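Local coordinates for phytochrome Response Regulator RcpA (Tolypothrix sp. PCC 7601, PDB 1K68), which probably relays signals from a cyanobacterial phytochrome as a homodimeric response regulator phosphorylated on an aspartate, at residues Ile15-Glu20 with Gln120-Val125. Residues are numbered along the deposited sequence; the frame is centred on the assembly and turned at random.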
loop_
_atom_site.group_PDB
_atom_site.type_symbol
_atom_site.label_atom_id
_atom_site.label_comp_id
_atom_site.label_asym_id
_atom_site.label_seq_id
_atom_site.Cartn_x
_atom_site.Cartn_y
_atom_site.Cartn_z
ATOM N N ILE A 15 0.669 4.713 -6.813
ATOM C CA ILE A 15 1.175 3.574 -7.554
ATOM C C ILE A 15 1.149 2.365 -6.640
ATOM O O ILE A 15 0.692 1.288 -7.031
ATOM C CB ILE A 15 2.619 3.813 -8.046
ATOM C CG1 ILE A 15 2.616 4.859 -9.162
ATOM C CG2 ILE A 15 3.222 2.504 -8.545
ATOM C CD1 ILE A 15 3.998 5.276 -9.631
ATOM N N ARG A 16 1.629 2.550 -5.414
ATOM C CA ARG A 16 1.661 1.457 -4.453
ATOM C C ARG A 16 0.264 0.906 -4.217
ATOM O O ARG A 16 0.022 -0.289 -4.401
ATOM C CB ARG A 16 2.258 1.910 -3.113
ATOM C CG ARG A 16 2.415 0.763 -2.121
ATOM C CD ARG A 16 3.047 1.179 -0.790
ATOM N NE ARG A 16 2.070 1.657 0.189
ATOM C CZ ARG A 16 1.789 2.939 0.413
ATOM N NH1 ARG A 16 2.413 3.892 -0.271
ATOM N NH2 ARG A 16 0.883 3.269 1.325
ATOM N N LEU A 17 -0.651 1.784 -3.820
ATOM C CA LEU A 17 -2.025 1.391 -3.532
ATOM C C LEU A 17 -2.697 0.712 -4.728
ATOM O O LEU A 17 -3.283 -0.365 -4.598
ATOM C CB LEU A 17 -2.817 2.621 -3.088
ATOM C CG LEU A 17 -4.240 2.410 -2.562
ATOM C CD1 LEU A 17 -4.630 3.591 -1.695
ATOM C CD2 LEU A 17 -5.214 2.232 -3.718
ATOM N N ILE A 18 -2.609 1.343 -5.893
ATOM C CA ILE A 18 -3.196 0.781 -7.100
ATOM C C ILE A 18 -2.633 -0.613 -7.370
ATOM O O ILE A 18 -3.383 -1.536 -7.686
ATOM C CB ILE A 18 -2.936 1.703 -8.315
ATOM C CG1 ILE A 18 -3.662 3.033 -8.106
ATOM C CG2 ILE A 18 -3.416 1.033 -9.595
ATOM C CD1 ILE A 18 -3.415 4.065 -9.197
ATOM N N GLN A 19 -1.316 -0.771 -7.246
ATOM C CA GLN A 19 -0.698 -2.078 -7.468
ATOM C C GLN A 19 -1.154 -3.107 -6.433
ATOM O O GLN A 19 -1.277 -4.293 -6.744
ATOM C CB GLN A 19 0.828 -1.970 -7.439
ATOM C CG GLN A 19 1.395 -1.177 -8.601
ATOM C CD GLN A 19 2.908 -1.195 -8.639
ATOM O OE1 GLN A 19 3.569 -1.107 -7.603
ATOM N NE2 GLN A 19 3.467 -1.290 -9.839
ATOM N N GLU A 20 -1.409 -2.652 -5.212
ATOM C CA GLU A 20 -1.862 -3.538 -4.140
ATOM C C GLU A 20 -3.289 -4.006 -4.380
ATOM O O GLU A 20 -3.618 -5.176 -4.166
ATOM C CB GLU A 20 -1.801 -2.825 -2.790
ATOM C CG GLU A 20 -0.402 -2.496 -2.336
ATOM C CD GLU A 20 0.466 -3.723 -2.287
ATOM O OE1 GLU A 20 0.053 -4.699 -1.625
ATOM O OE2 GLU A 20 1.551 -3.716 -2.910
ATOM N N GLN A 120 -11.365 3.881 0.426
ATOM C CA GLN A 120 -12.374 4.069 -0.612
ATOM C C GLN A 120 -11.711 3.914 -1.977
ATOM O O GLN A 120 -12.214 3.210 -2.849
ATOM C CB GLN A 120 -13.008 5.458 -0.506
ATOM C CG GLN A 120 -14.242 5.521 0.387
ATOM C CD GLN A 120 -14.796 6.931 0.510
ATOM O OE1 GLN A 120 -14.886 7.667 -0.478
ATOM N NE2 GLN A 120 -15.177 7.312 1.723
ATOM N N LEU A 121 -10.571 4.571 -2.147
ATOM C CA LEU A 121 -9.835 4.496 -3.405
ATOM C C LEU A 121 -9.458 3.043 -3.672
ATOM O O LEU A 121 -9.552 2.563 -4.801
ATOM C CB LEU A 121 -8.580 5.361 -3.331
ATOM C CG LEU A 121 -7.613 5.309 -4.513
ATOM C CD1 LEU A 121 -8.308 5.735 -5.802
ATOM C CD2 LEU A 121 -6.446 6.218 -4.217
ATOM N N PHE A 122 -9.032 2.343 -2.625
ATOM C CA PHE A 122 -8.661 0.944 -2.772
ATOM C C PHE A 122 -9.860 0.177 -3.330
ATOM O O PHE A 122 -9.720 -0.635 -4.237
ATOM C CB PHE A 122 -8.253 0.355 -1.422
ATOM C CG PHE A 122 -7.605 -1.002 -1.517
ATOM C CD1 PHE A 122 -6.232 -1.119 -1.712
ATOM C CD2 PHE A 122 -8.366 -2.160 -1.411
ATOM C CE1 PHE A 122 -5.623 -2.371 -1.792
ATOM C CE2 PHE A 122 -7.774 -3.418 -1.493
ATOM C CZ PHE A 122 -6.397 -3.524 -1.684
ATOM N N GLN A 123 -11.047 0.453 -2.798
ATOM C CA GLN A 123 -12.245 -0.238 -3.262
ATOM C C GLN A 123 -12.632 0.190 -4.674
ATOM O O GLN A 123 -13.230 -0.576 -5.417
ATOM C CB GLN A 123 -13.400 -0.006 -2.289
ATOM C CG GLN A 123 -13.202 -0.706 -0.944
ATOM C CD GLN A 123 -12.946 -2.202 -1.099
ATOM O OE1 GLN A 123 -13.708 -2.907 -1.765
ATOM N NE2 GLN A 123 -11.871 -2.691 -0.486
ATOM N N ILE A 124 -12.283 1.411 -5.048
ATOM C CA ILE A 124 -12.577 1.883 -6.390
ATOM C C ILE A 124 -11.710 1.112 -7.381
ATOM O O ILE A 124 -12.188 0.666 -8.424
ATOM C CB ILE A 124 -12.297 3.397 -6.515
ATOM C CG1 ILE A 124 -13.499 4.185 -5.993
ATOM C CG2 ILE A 124 -11.983 3.765 -7.950
ATOM C CD1 ILE A 124 -13.334 5.674 -6.076
ATOM N N VAL A 125 -10.431 0.947 -7.063
ATOM C CA VAL A 125 -9.557 0.219 -7.970
ATOM C C VAL A 125 -10.066 -1.207 -8.118
ATOM O O VAL A 125 -10.012 -1.781 -9.205
ATOM C CB VAL A 125 -8.103 0.204 -7.467
ATOM C CG1 VAL A 125 -7.232 -0.643 -8.399
ATOM C CG2 VAL A 125 -7.572 1.632 -7.400
#
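Leu17 packs against three residues of the facing helix, Leu121, Phe122 and Val125, and carries the largest share of an apolar contact that illustrates how branched side chains join two helices. CG of Leu17 stands anti to the backbone N (chi1 -172°), and from it Leu17 CD2 reaches the CA of Phe122 at 3.8 Å. Leu17 CD2 is also 4.0 Å from CG of Leu121 and, more loosely, 4.4 Å from CG2 of Val125; the second methyl, CD1, meets CD2 of Leu121. At the neighbouring position Ile18 meets Val125, a turn on from Leu121: Ile18 CG1 lies 4.2 Å from Val125 CG2, while the other Val125 methyl, CG1, rests near the carbonyl O of Ile18.

The receiver domain of CheY-like regulators sets its first and last helices, here 12-23 and 118-135, on the same side of a five-stranded parallel sheet. Within the segments their axes approach to 9.2 Å and cross at -48°, both running in broadly the same direction.

The aromatic contact belongs to Phe122, whose ring end comes nearer to the helix of Glu20 than its CB does. Phe122 CE1 comes 3.8 Å from Glu20 C, and CB of Glu20 lies in the ring plane at its edge, 4.0 Å from Phe122 CE1. Leu17 CD2 approaches the ring obliquely, 4.0 Å from Phe122 CD1. An alanine in place of Phe122 would probably open a gap beside Leu17 and Glu20 and remove packing against Pro81 of the second subunit. That proline touches Leu17 as well, while Arg16 makes a salt bridge to Asp80 of the second subunit, placing this helix pair at the dimer interface.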